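Long-range contacts in acetylxylan esterase / glucomannan deacetylase (PDB 2WAA), which removes acetyl groups from the plant cell wall polysaccharides xylan and glucomannan, as an esterase of carbohydrate esterase family 2: residues S50-E55 and E87-P92; D66-N71 and R98-H103; G168-K173 and Q321-A326. All coordinates share one frame; numbering follows the deposited sequence.

Contact 1 of 3, residues S50-E55 and E87-P92; sequences SRLTAE and ELFHFP
L52 meets L88 and F89 at the apolar centre of this antiparallel strand pair, which belongs to one of the two beta sheets of the N-terminal domain. CB of L52 lies 3.5 Å from CE2 of F89, and its CD2 reaches CD1 of L88 at 3.8 Å. The same L88 methyl also touches CB of A54. The F89 ring is turned back across the partner strand: CG stands between its own backbone N and carbonyl carbon (chi1 77°), and the backbone N of L52 comes to lie over the centre of one ring face. V99 of strand 94-103 packs on all three central residues, L52, L88 and F89.

A classic beta bulge shapes the backbone here. L88 and F89 both face L52, whose carbonyl oxygen accepts from L88 N at 2.8 Å and, weakly, from F89 N. Beyond the bulge the register resumes with L52 N to F89 O and, at the corner of the chain, F91 N to S50 O.

On the other face, which carries R51, T53, E87 and H90, the R51 chain runs extended to NE. R51 and E87 form a salt bridge in which NE and NH2 both grip OE1, on its anti side, at 2.8 and 2.9 Å, side-on and in the guanidinium plane; the carboxylate plane stands 87° to it. CG2 of T53 covers one guanidinium face, and CD of R51 sits over the H90 ring in a CH-pi contact. The pair thus has two chemistries, an apolar face turned to the neighbouring sheet and a charged outer face where one carboxylate oxygen takes both arginine bonds.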
loop_
_atom_site.group_PDB
_atom_site.type_symbol
_atom_site.label_atom_id
_atom_site.label_comp_id
_atom_site.label_asym_id
_atom_site.label_seq_id
_atom_site.Cartn_x
_atom_site.Cartn_y
_atom_site.Cartn_z
ATOM N N SER A 50 -17.332 25.469 -1.858
ATOM C CA SER A 50 -16.976 25.808 -3.230
ATOM C C SER A 50 -15.484 25.613 -3.548
ATOM O O SER A 50 -15.123 25.590 -4.713
ATOM C CB SER A 50 -17.371 27.277 -3.516
ATOM O OG SER A 50 -16.602 28.186 -2.679
ATOM N N ARG A 51 -14.622 25.531 -2.530
ATOM C CA ARG A 51 -13.196 25.368 -2.787
ATOM C C ARG A 51 -12.565 24.637 -1.610
ATOM O O ARG A 51 -12.957 24.838 -0.429
ATOM C CB ARG A 51 -12.485 26.736 -2.999
ATOM C CG ARG A 51 -11.041 26.614 -3.475
ATOM C CD ARG A 51 -10.402 27.994 -3.829
ATOM N NE ARG A 51 -9.141 27.785 -4.525
ATOM C CZ ARG A 51 -7.975 28.267 -4.111
ATOM N NH1 ARG A 51 -7.918 29.034 -3.032
ATOM N NH2 ARG A 51 -6.859 27.985 -4.777
ATOM N N LEU A 52 -11.616 23.756 -1.923
ATOM C CA LEU A 52 -10.870 23.044 -0.877
ATOM C C LEU A 52 -9.404 22.987 -1.279
ATOM O O LEU A 52 -9.064 22.637 -2.433
ATOM C CB LEU A 52 -11.444 21.643 -0.653
ATOM C CG LEU A 52 -10.811 20.833 0.506
ATOM C CD1 LEU A 52 -11.203 21.423 1.886
ATOM C CD2 LEU A 52 -11.281 19.352 0.386
ATOM N N THR A 53 -8.520 23.405 -0.361
ATOM C CA THR A 53 -7.084 23.366 -0.608
ATOM C C THR A 53 -6.409 22.590 0.518
ATOM O O THR A 53 -6.941 22.486 1.621
ATOM C CB THR A 53 -6.388 24.777 -0.729
ATOM O OG1 THR A 53 -6.458 25.459 0.539
ATOM C CG2 THR A 53 -7.055 25.631 -1.815
ATOM N N ALA A 54 -5.220 22.081 0.227
ATOM C CA ALA A 54 -4.420 21.385 1.232
ATOM C C ALA A 54 -2.995 21.922 1.235
ATOM O O ALA A 54 -2.445 22.222 0.174
ATOM C CB ALA A 54 -4.388 19.932 0.876
ATOM N N GLU A 55 -2.386 21.993 2.417
ATOM C CA GLU A 55 -0.965 22.330 2.513
ATOM C C GLU A 55 -0.183 21.004 2.518
ATOM O O GLU A 55 -0.369 20.183 3.450
ATOM C CB GLU A 55 -0.702 23.081 3.812
ATOM C CG GLU A 55 -1.368 24.474 3.816
ATOM C CD GLU A 55 -0.968 25.304 2.618
ATOM O OE1 GLU A 55 0.241 25.410 2.350
ATOM O OE2 GLU A 55 -1.860 25.903 1.978
ATOM N N GLU A 87 -4.553 22.934 -4.646
ATOM C CA GLU A 87 -6.000 23.077 -4.832
ATOM C C GLU A 87 -6.595 21.711 -5.142
ATOM O O GLU A 87 -6.136 21.038 -6.077
ATOM C CB GLU A 87 -6.305 24.014 -6.012
ATOM C CG GLU A 87 -7.833 24.278 -6.122
ATOM C CD GLU A 87 -8.140 25.311 -7.209
ATOM O OE1 GLU A 87 -8.174 26.507 -6.870
ATOM O OE2 GLU A 87 -8.328 24.918 -8.368
ATOM N N LEU A 88 -7.570 21.280 -4.345
ATOM C CA LEU A 88 -8.185 19.983 -4.548
ATOM C C LEU A 88 -9.407 20.143 -5.432
ATOM O O LEU A 88 -9.578 19.382 -6.384
ATOM C CB LEU A 88 -8.561 19.345 -3.188
ATOM C CG LEU A 88 -7.345 19.082 -2.247
ATOM C CD1 LEU A 88 -7.820 18.588 -0.887
ATOM C CD2 LEU A 88 -6.303 18.144 -2.866
ATOM N N PHE A 89 -10.237 21.141 -5.161
ATOM C CA PHE A 89 -11.318 21.471 -6.103
ATOM C C PHE A 89 -11.697 22.936 -5.961
ATOM O O PHE A 89 -11.367 23.575 -4.967
ATOM C CB PHE A 89 -12.552 20.543 -5.915
ATOM C CG PHE A 89 -13.420 20.877 -4.720
ATOM C CD1 PHE A 89 -14.352 21.915 -4.752
ATOM C CD2 PHE A 89 -13.357 20.088 -3.581
ATOM C CE1 PHE A 89 -15.205 22.177 -3.628
ATOM C CE2 PHE A 89 -14.169 20.328 -2.479
ATOM C CZ PHE A 89 -15.107 21.377 -2.499
ATOM N N HIS A 90 -12.362 23.455 -6.974
ATOM C CA HIS A 90 -12.871 24.790 -6.943
ATOM C C HIS A 90 -14.019 24.882 -7.956
ATOM O O HIS A 90 -13.821 24.535 -9.137
ATOM C CB HIS A 90 -11.759 25.746 -7.391
ATOM C CG HIS A 90 -12.176 27.177 -7.324
ATOM N ND1 HIS A 90 -11.539 28.183 -8.022
ATOM C CD2 HIS A 90 -13.199 27.763 -6.659
ATOM C CE1 HIS A 90 -12.133 29.336 -7.760
ATOM N NE2 HIS A 90 -13.143 29.109 -6.937
ATOM N N PHE A 91 -15.188 25.301 -7.483
ATOM C CA PHE A 91 -16.351 25.568 -8.338
ATOM C C PHE A 91 -16.831 26.976 -8.015
ATOM O O PHE A 91 -16.543 27.509 -6.966
ATOM C CB PHE A 91 -17.459 24.576 -8.021
ATOM C CG PHE A 91 -17.047 23.170 -8.256
ATOM C CD1 PHE A 91 -16.834 22.714 -9.544
ATOM C CD2 PHE A 91 -16.791 22.317 -7.179
ATOM C CE1 PHE A 91 -16.389 21.412 -9.757
ATOM C CE2 PHE A 91 -16.366 21.012 -7.380
ATOM C CZ PHE A 91 -16.172 20.551 -8.683
ATOM N N PRO A 92 -17.574 27.604 -8.930
ATOM C CA PRO A 92 -18.126 28.929 -8.585
ATOM C C PRO A 92 -19.147 28.897 -7.455
ATOM O O PRO A 92 -19.267 29.887 -6.724
ATOM C CB PRO A 92 -18.825 29.371 -9.870
ATOM C CG PRO A 92 -18.285 28.508 -10.944
ATOM C CD PRO A 92 -17.911 27.189 -10.298
#

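Contact 2 of 3, residues D66-N71 and R98-H103; sequences DVIIDN and RVEIIH
D70 and R98 hold one end of this antiparallel pair through a backbone and a side-chain bond. D70 N donates to R98 O at 2.8 Å, almost straight at 176°. In return R98 N donates to OD1 of D70, also at 2.8 Å, meeting the oxygen on its syn side but 31° out of the carboxylate plane. D70 has left the strand, with a positive phi of 51°, and its carboxylate here takes the place that a backbone carbonyl would hold in a continuing ladder; its other oxygen, OD2, accepts from H97.

Along the strands, I68 and E100 exchange two backbone bonds, and D66 and I102 do the same at the far end. The carboxylate of D66 turns to partners beyond the pair, S76 and the arginines R104 and R164.

In one of the two conformers modelled for R98, and so tentatively, a water in the guanidinium plane accepts from NH1 at 2.6 Å, close to the carbonyl oxygens of I68 and D70, both 3.0 Å away. In that conformer NH1 also makes a long salt bridge, 3.7 Å, to OE1 of E100 on the same strand.

The packing divides by face. I68 and E100 lie side by side, pointing the same way, and I102 slants across I68. On the opposite face CD1 of I69 rests 3.9 Å from CG1 of V99. Chemically, then, the ladder is closed by an aspartate at the strand's end; one face mixes isoleucines with the charged D66 and E100, while the other, V67, I69, V99 and I101, is wholly aliphatic, and V67, I69 and V99 pack on L88 or F89 of strand 84-91.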
loop_
_atom_site.group_PDB
_atom_site.type_symbol
_atom_site.label_atom_id
_atom_site.label_comp_id
_atom_site.label_asym_id
_atom_site.label_seq_id
_atom_site.Cartn_x
_atom_site.Cartn_y
_atom_site.Cartn_z
ATOM N N ASP A 66 -2.578 10.955 -6.165
ATOM C CA ASP A 66 -3.799 11.142 -6.964
ATOM C C ASP A 66 -4.817 11.923 -6.140
ATOM O O ASP A 66 -4.919 11.735 -4.931
ATOM C CB ASP A 66 -4.461 9.791 -7.320
ATOM C CG ASP A 66 -3.778 9.103 -8.539
ATOM O OD1 ASP A 66 -3.358 9.811 -9.472
ATOM O OD2 ASP A 66 -3.707 7.858 -8.560
ATOM N N VAL A 67 -5.550 12.811 -6.804
ATOM C CA VAL A 67 -6.609 13.560 -6.137
ATOM C C VAL A 67 -7.869 13.207 -6.934
ATOM O O VAL A 67 -7.872 13.287 -8.146
ATOM C CB VAL A 67 -6.386 15.087 -6.212
ATOM C CG1 VAL A 67 -7.622 15.825 -5.550
ATOM C CG2 VAL A 67 -5.096 15.478 -5.452
ATOM N N ILE A 68 -8.886 12.732 -6.244
ATOM C CA ILE A 68 -10.134 12.330 -6.910
ATOM C C ILE A 68 -11.298 13.096 -6.281
ATOM O O ILE A 68 -11.517 13.044 -5.066
ATOM C CB ILE A 68 -10.389 10.836 -6.813
ATOM C CG1 ILE A 68 -9.163 10.049 -7.341
ATOM C CG2 ILE A 68 -11.669 10.468 -7.584
ATOM C CD1 ILE A 68 -9.081 8.665 -6.822
ATOM N N ILE A 69 -11.989 13.864 -7.115
ATOM C CA ILE A 69 -13.102 14.715 -6.680
ATOM C C ILE A 69 -14.385 14.074 -7.189
ATOM O O ILE A 69 -14.499 13.839 -8.391
ATOM C CB ILE A 69 -12.990 16.087 -7.297
ATOM C CG1 ILE A 69 -11.619 16.707 -7.001
ATOM C CG2 ILE A 69 -14.180 16.966 -6.785
ATOM C CD1 ILE A 69 -11.321 16.794 -5.497
ATOM N N ASP A 70 -15.294 13.721 -6.276
ATOM C CA ASP A 70 -16.525 13.041 -6.647
ATOM C C ASP A 70 -16.195 11.834 -7.517
ATOM O O ASP A 70 -15.326 11.013 -7.156
ATOM C CB ASP A 70 -17.489 14.033 -7.305
ATOM C CG ASP A 70 -17.852 15.197 -6.339
ATOM O OD1 ASP A 70 -18.042 14.909 -5.148
ATOM O OD2 ASP A 70 -17.951 16.356 -6.772
ATOM N N ASN A 71 -16.855 11.687 -8.649
ATOM C CA ASN A 71 -16.567 10.585 -9.572
ATOM C C ASN A 71 -15.679 10.960 -10.760
ATOM O O ASN A 71 -15.641 10.214 -11.766
ATOM C CB ASN A 71 -17.896 10.023 -10.107
ATOM C CG ASN A 71 -18.757 11.079 -10.761
ATOM O OD1 ASN A 71 -18.749 12.270 -10.374
ATOM N ND2 ASN A 71 -19.534 10.659 -11.762
ATOM N N ARG A 98 -17.106 14.990 -2.517
ATOM C CA ARG A 98 -16.295 13.959 -1.878
ATOM C C ARG A 98 -14.882 14.148 -2.414
ATOM O O ARG A 98 -14.696 14.350 -3.616
ATOM C CB ARG A 98 -16.813 12.558 -2.244
ATOM C CG ARG A 98 -15.844 11.427 -1.845
ATOM C CD ARG A 98 -16.433 10.006 -2.001
ATOM N NE ARG A 98 -15.593 9.012 -1.315
ATOM C CZ ARG A 98 -14.356 8.692 -1.684
ATOM N NH1 ARG A 98 -13.801 9.290 -2.724
ATOM N NH2 ARG A 98 -13.663 7.788 -1.010
ATOM N N VAL A 99 -13.880 14.067 -1.529
ATOM C CA VAL A 99 -12.492 14.330 -1.943
ATOM C C VAL A 99 -11.595 13.235 -1.397
ATOM O O VAL A 99 -11.680 12.911 -0.211
ATOM C CB VAL A 99 -12.024 15.657 -1.345
ATOM C CG1 VAL A 99 -10.588 15.940 -1.725
ATOM C CG2 VAL A 99 -12.932 16.788 -1.854
ATOM N N GLU A 100 -10.773 12.636 -2.266
ATOM C CA GLU A 100 -9.846 11.580 -1.833
ATOM C C GLU A 100 -8.438 11.920 -2.332
ATOM O O GLU A 100 -8.270 12.344 -3.502
ATOM C CB GLU A 100 -10.264 10.177 -2.390
ATOM C CG GLU A 100 -9.463 9.050 -1.687
ATOM C CD GLU A 100 -9.894 7.628 -2.115
ATOM O OE1 GLU A 100 -10.581 7.491 -3.155
ATOM O OE2 GLU A 100 -9.532 6.651 -1.419
ATOM N N ILE A 101 -7.443 11.776 -1.446
ATOM C CA ILE A 101 -6.046 11.907 -1.837
ATOM C C ILE A 101 -5.430 10.525 -1.639
ATOM O O ILE A 101 -5.587 9.926 -0.577
ATOM C CB ILE A 101 -5.321 12.948 -0.970
ATOM C CG1 ILE A 101 -5.999 14.327 -1.165
ATOM C CG2 ILE A 101 -3.812 12.946 -1.226
ATOM C CD1 ILE A 101 -5.591 15.381 -0.098
ATOM N N ILE A 102 -4.755 10.010 -2.668
ATOM C CA ILE A 102 -4.161 8.683 -2.575
ATOM C C ILE A 102 -2.677 8.796 -2.815
ATOM O O ILE A 102 -2.255 9.354 -3.845
ATOM C CB ILE A 102 -4.776 7.622 -3.581
ATOM C CG1 ILE A 102 -6.288 7.450 -3.385
ATOM C CG2 ILE A 102 -4.188 6.248 -3.318
ATOM C CD1 ILE A 102 -7.070 8.268 -4.402
ATOM N N HIS A 103 -1.860 8.263 -1.880
ATOM C CA HIS A 103 -0.414 8.273 -2.103
ATOM C C HIS A 103 -0.068 7.244 -3.204
ATOM O O HIS A 103 -0.331 6.034 -3.041
ATOM C CB HIS A 103 0.317 7.923 -0.775
ATOM C CG HIS A 103 1.804 8.160 -0.797
ATOM N ND1 HIS A 103 2.691 7.359 -0.109
ATOM C CD2 HIS A 103 2.563 9.090 -1.435
ATOM C CE1 HIS A 103 3.931 7.803 -0.292
ATOM N NE2 HIS A 103 3.881 8.856 -1.087
HETATM O O HOH W 1 -13.809 11.182 -4.577
#

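Contact 3 of 3, residues G168-K173 and Q321-A326; sequences GMLTAK and QHAAMA
Two helices of the SGNH (GDSL-like) hydrolase domain meet where L170 and T171 of helix 167-174 press against A326 of helix 319-337. The short segments run in broadly the same direction, at 41° to each other, and their axes approach to 8.6 Å. That is close for a helix pair, and the small side chain at the crossing accounts for it: the CA atoms of T171 and A326 are only 5.0 Å apart.

CB of A326 points into the facing helix and is met by two residues at once. CB of L170 lies 3.7 Å from it, and OG1 of T171 lies 3.4 Å from it. The threonine hydroxyl makes no hydrogen bond across the contact; with OG1 beside its own backbone N (chi1 -62°), it bonds to the carbonyl oxygen of Y167, one turn earlier, and the T171 side chain also packs on L329, T330 and L333 further along the same partner helix.

In this fold, helices pack about a central parallel sheet and the catalytic residues sit on loops that follow the C-terminal ends of its strands. Helix 319-337 begins shortly after D314 and H316, inferred to be the charge-relay residues, while M169 and A172 on helix 167-174 pack on strand 177-183 of that sheet.

One turn before A326, the contact widens through the leucine. CD1 of L170 approaches CA of A323 at 3.9 Å, flanking the backbone of the partner helix, and comes within 4.2 Å of the carbonyl oxygen of H322. The imidazole of H322 bonds through ND1 to the backbone N of Y167, and its side chain lies about 6 Å from that of H316.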
loop_
_atom_site.group_PDB
_atom_site.type_symbol
_atom_site.label_atom_id
_atom_site.label_comp_id
_atom_site.label_asym_id
_atom_site.label_seq_id
_atom_site.Cartn_x
_atom_site.Cartn_y
_atom_site.Cartn_z
ATOM N N GLY A 168 -3.270 -5.340 -5.179
ATOM C CA GLY A 168 -3.677 -5.327 -3.752
ATOM C C GLY A 168 -4.893 -4.417 -3.552
ATOM O O GLY A 168 -5.851 -4.806 -2.878
ATOM N N MET A 169 -4.872 -3.244 -4.174
ATOM C CA MET A 169 -6.028 -2.331 -4.055
ATOM C C MET A 169 -7.245 -2.805 -4.863
ATOM O O MET A 169 -8.385 -2.692 -4.379
ATOM C CB MET A 169 -5.660 -0.878 -4.338
ATOM C CG MET A 169 -4.527 -0.355 -3.402
ATOM S SD MET A 169 -4.575 1.471 -3.244
ATOM C CE MET A 169 -5.673 1.701 -1.850
ATOM N N LEU A 170 -7.009 -3.401 -6.037
ATOM C CA LEU A 170 -8.135 -3.935 -6.834
ATOM C C LEU A 170 -8.789 -5.097 -6.119
ATOM O O LEU A 170 -10.010 -5.192 -6.144
ATOM C CB LEU A 170 -7.668 -4.428 -8.214
ATOM C CG LEU A 170 -7.189 -3.298 -9.112
ATOM C CD1 LEU A 170 -6.597 -3.909 -10.358
ATOM C CD2 LEU A 170 -8.354 -2.395 -9.439
ATOM N N THR A 171 -7.984 -5.977 -5.488
ATOM C CA THR A 171 -8.487 -7.115 -4.743
ATOM C C THR A 171 -9.330 -6.648 -3.526
ATOM O O THR A 171 -10.420 -7.184 -3.300
ATOM C CB THR A 171 -7.337 -8.031 -4.304
ATOM O OG1 THR A 171 -6.667 -8.544 -5.486
ATOM C CG2 THR A 171 -7.839 -9.186 -3.484
ATOM N N ALA A 172 -8.801 -5.686 -2.766
ATOM C CA ALA A 172 -9.525 -5.107 -1.613
ATOM C C ALA A 172 -10.855 -4.501 -2.047
ATOM O O ALA A 172 -11.872 -4.728 -1.368
ATOM C CB ALA A 172 -8.678 -4.064 -0.889
ATOM N N LYS A 173 -10.843 -3.761 -3.138
ATOM C CA LYS A 173 -12.089 -3.165 -3.692
ATOM C C LYS A 173 -13.102 -4.263 -4.059
ATOM O O LYS A 173 -14.261 -4.242 -3.611
ATOM C CB LYS A 173 -11.787 -2.319 -4.932
ATOM C CG LYS A 173 -13.020 -1.659 -5.540
ATOM C CD LYS A 173 -12.565 -0.909 -6.782
ATOM C CE LYS A 173 -13.585 0.158 -7.196
ATOM N NZ LYS A 173 -14.573 -0.495 -8.091
ATOM N N GLN A 321 -1.838 -6.818 -16.348
ATOM C CA GLN A 321 -1.437 -7.962 -15.550
ATOM C C GLN A 321 -1.872 -7.825 -14.075
ATOM O O GLN A 321 -2.311 -8.799 -13.453
ATOM C CB GLN A 321 0.053 -8.190 -15.671
ATOM C CG GLN A 321 0.382 -8.748 -17.089
ATOM C CD GLN A 321 1.819 -8.613 -17.496
ATOM O OE1 GLN A 321 2.692 -8.204 -16.708
ATOM N NE2 GLN A 321 2.089 -8.944 -18.760
ATOM N N HIS A 322 -1.722 -6.638 -13.497
ATOM C CA HIS A 322 -2.250 -6.428 -12.133
ATOM C C HIS A 322 -3.750 -6.713 -12.058
ATOM O O HIS A 322 -4.236 -7.265 -11.093
ATOM C CB HIS A 322 -1.971 -5.000 -11.669
ATOM C CG HIS A 322 -0.626 -4.832 -11.033
ATOM N ND1 HIS A 322 -0.435 -4.862 -9.666
ATOM C CD2 HIS A 322 0.601 -4.640 -11.587
ATOM C CE1 HIS A 322 0.857 -4.714 -9.396
ATOM N NE2 HIS A 322 1.513 -4.573 -10.548
ATOM N N ALA A 323 -4.508 -6.290 -13.077
ATOM C CA ALA A 323 -5.940 -6.596 -13.107
ATOM C C ALA A 323 -6.158 -8.109 -13.154
ATOM O O ALA A 323 -7.004 -8.645 -12.426
ATOM C CB ALA A 323 -6.599 -5.899 -14.332
ATOM N N ALA A 324 -5.335 -8.798 -13.952
ATOM C CA ALA A 324 -5.432 -10.269 -14.032
ATOM C C ALA A 324 -5.114 -10.893 -12.673
ATOM O O ALA A 324 -5.763 -11.865 -12.256
ATOM C CB ALA A 324 -4.519 -10.822 -15.116
ATOM N N MET A 325 -4.103 -10.339 -11.977
ATOM C CA MET A 325 -3.676 -10.887 -10.732
ATOM C C MET A 325 -4.821 -10.788 -9.689
ATOM O O MET A 325 -5.069 -11.720 -8.931
ATOM C CB MET A 325 -2.422 -10.124 -10.218
ATOM C CG MET A 325 -1.156 -10.397 -11.031
ATOM S SD MET A 325 0.166 -9.277 -10.476
ATOM C CE MET A 325 0.278 -9.682 -8.792
ATOM N N ALA A 326 -5.548 -9.672 -9.702
ATOM C CA ALA A 326 -6.633 -9.520 -8.766
ATOM C C ALA A 326 -7.735 -10.516 -9.106
ATOM O O ALA A 326 -8.319 -11.109 -8.214
ATOM C CB ALA A 326 -7.169 -8.046 -8.802
#

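From the N terminus, strand 51-58 opens contact 1 and strand 63-69 opens contact 2; strand 84-91 then closes the first loop and strand 94-103 the second. The two loops therefore cross, and each contact belongs to a different antiparallel sheet of the N-terminal domain. The sheets face each other, and contacts 1 and 2 touch: CD2 of L88 lies 3.8 Å from CG1 of V67, and CD2 of F89 meets CG2 of V99. Contact 3 follows in series within the hydrolase domain, closing a far longer loop. Its nearest atoms are about 5 Å from contact 2 and about 16 Å from contact 1, without touching either.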